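PDB 5LY9: variant surface glycoprotein MITAT 1.1 from Trypanosoma brucei brucei, which forms the dense surface coat that helps the parasite evade the host immune response through antigenic variation. Local coordinates for residues E2-K7 against F181-S186. Residues are numbered along the deposited sequence; the frame is centred on the assembly and turned at random.
Sequences ERTGLK and FQPTTS
The carboxamide of Q182 is held in its own plane: NE2 sends one N-H to a lone pair of T4 O, 2.9 Å away and nearly straight at 167°, while a water accepts from the same NE2 and from R3 N. Its OE1 takes the backbone N-H of A227, so the amide's rotation is fixed. The R3 guanidinium holds E2 O in its own plane through NH1, and the CG2 methyl of T185 meets NH1 obliquely at 3.7 Å. Over at the P183 ring, CD sits 3.1 Å from G5 O and 3.2 Å from T4 OG1. T4 OG1, set between its backbone N and carbonyl carbon (chi1 58°), passes the ring to donate to P183 O at 2.7 Å, again on a lone pair. K7 N gives a straight bond to F181 O at 2.8 Å, though from above the carbonyl plane; Q182 CA makes a CA-H...O contact with G5 O, 3.3 Å from CA to O. The extended K7 chain runs alongside F181 C and O, its CE reaches P183, and NZ ends on the carbonyls of N179 and T180. K7 is at the N-cap position of helix 8-21, so its N-H bond to F181 O pins the start of that helix to the loop between strands 173-174 and 211-213, at the head of this VSG N-terminal domain. Mostly buried, the join rests on three directed hydrogen bonds, each ending on a backbone carbonyl, with little apolar contact.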
# COMPACT_ATOMS: atom_id res chain seq x y z
N GLU A 2 20.36 20.19 33.16
CA GLU A 2 19.97 18.79 33.39
C GLU A 2 18.58 18.70 33.96
O GLU A 2 18.19 19.52 34.81
CB GLU A 2 20.95 18.16 34.41
CG GLU A 2 20.82 16.64 34.56
CD GLU A 2 21.31 16.05 35.88
OE1 GLU A 2 21.82 16.84 36.75
OE2 GLU A 2 21.18 14.80 36.06
N ARG A 3 17.83 17.76 33.45
CA ARG A 3 16.55 17.37 33.96
C ARG A 3 15.40 18.43 34.09
O ARG A 3 14.42 18.16 34.79
CB ARG A 3 16.66 16.51 35.23
CG ARG A 3 17.14 17.08 36.55
CD ARG A 3 16.37 18.26 37.12
NE ARG A 3 16.92 18.63 38.46
CZ ARG A 3 17.99 19.39 38.63
NH1 ARG A 3 18.63 19.96 37.61
NH2 ARG A 3 18.42 19.64 39.88
N THR A 4 15.46 19.49 33.30
CA THR A 4 14.25 20.32 33.06
C THR A 4 13.52 19.82 31.83
O THR A 4 14.05 18.98 31.05
CB THR A 4 14.60 21.79 32.99
OG1 THR A 4 15.56 21.99 31.94
CG2 THR A 4 15.14 22.25 34.38
N GLY A 5 12.27 20.23 31.68
CA GLY A 5 11.51 19.84 30.55
C GLY A 5 12.01 20.27 29.20
O GLY A 5 12.85 21.12 29.04
N LEU A 6 11.42 19.68 28.20
CA LEU A 6 11.75 20.01 26.84
C LEU A 6 11.01 21.30 26.36
O LEU A 6 9.76 21.38 26.47
CB LEU A 6 11.34 18.82 26.00
CG LEU A 6 11.92 18.67 24.64
CD1 LEU A 6 13.45 18.53 24.74
CD2 LEU A 6 11.29 17.43 23.94
N LYS A 7 11.78 22.30 25.89
CA LYS A 7 11.18 23.54 25.36
C LYS A 7 10.34 23.27 24.11
O LYS A 7 10.67 22.34 23.35
CB LYS A 7 12.25 24.56 24.97
CG LYS A 7 13.10 25.06 26.14
CD LYS A 7 14.26 25.87 25.57
CE LYS A 7 15.07 26.62 26.59
NZ LYS A 7 16.07 27.50 25.94
N PHE A 181 17.82 23.31 24.71
CA PHE A 181 16.43 22.73 24.48
C PHE A 181 15.71 22.37 25.79
O PHE A 181 14.57 21.96 25.77
CB PHE A 181 16.53 21.55 23.51
CG PHE A 181 17.17 21.92 22.22
CD1 PHE A 181 16.59 22.90 21.39
CD2 PHE A 181 18.31 21.30 21.80
CE1 PHE A 181 17.20 23.30 20.25
CE2 PHE A 181 18.93 21.68 20.59
CZ PHE A 181 18.38 22.68 19.82
N GLN A 182 16.36 22.55 26.91
CA GLN A 182 15.85 22.34 28.26
C GLN A 182 16.29 23.61 29.03
O GLN A 182 17.46 23.99 28.98
CB GLN A 182 16.47 21.09 28.91
CG GLN A 182 15.91 19.80 28.33
CD GLN A 182 16.81 18.62 28.68
OE1 GLN A 182 17.76 18.29 27.97
NE2 GLN A 182 16.56 18.08 29.87
N PRO A 183 15.34 24.30 29.64
CA PRO A 183 15.68 25.60 30.25
C PRO A 183 16.48 25.49 31.54
O PRO A 183 16.76 24.38 32.07
CB PRO A 183 14.31 26.21 30.53
CG PRO A 183 13.44 25.03 30.84
CD PRO A 183 13.97 23.92 29.89
N THR A 184 16.81 26.67 32.10
CA THR A 184 17.43 26.70 33.41
C THR A 184 16.50 26.12 34.48
O THR A 184 15.29 26.03 34.29
CB THR A 184 17.77 28.15 33.78
OG1 THR A 184 16.58 28.96 33.72
CG2 THR A 184 18.73 28.74 32.77
N THR A 185 17.10 25.77 35.63
CA THR A 185 16.32 25.20 36.73
C THR A 185 15.38 26.30 37.25
O THR A 185 15.69 27.49 37.20
CB THR A 185 17.18 24.72 37.87
OG1 THR A 185 18.07 25.78 38.17
CG2 THR A 185 17.93 23.56 37.47
N SER A 186 14.25 25.88 37.75
CA SER A 186 13.36 26.77 38.48
C SER A 186 12.72 25.87 39.48
O SER A 186 13.37 25.59 40.51
CB SER A 186 12.46 27.53 37.53
OG SER A 186 11.60 28.44 38.23
O HOH W 1 18.76 16.15 31.12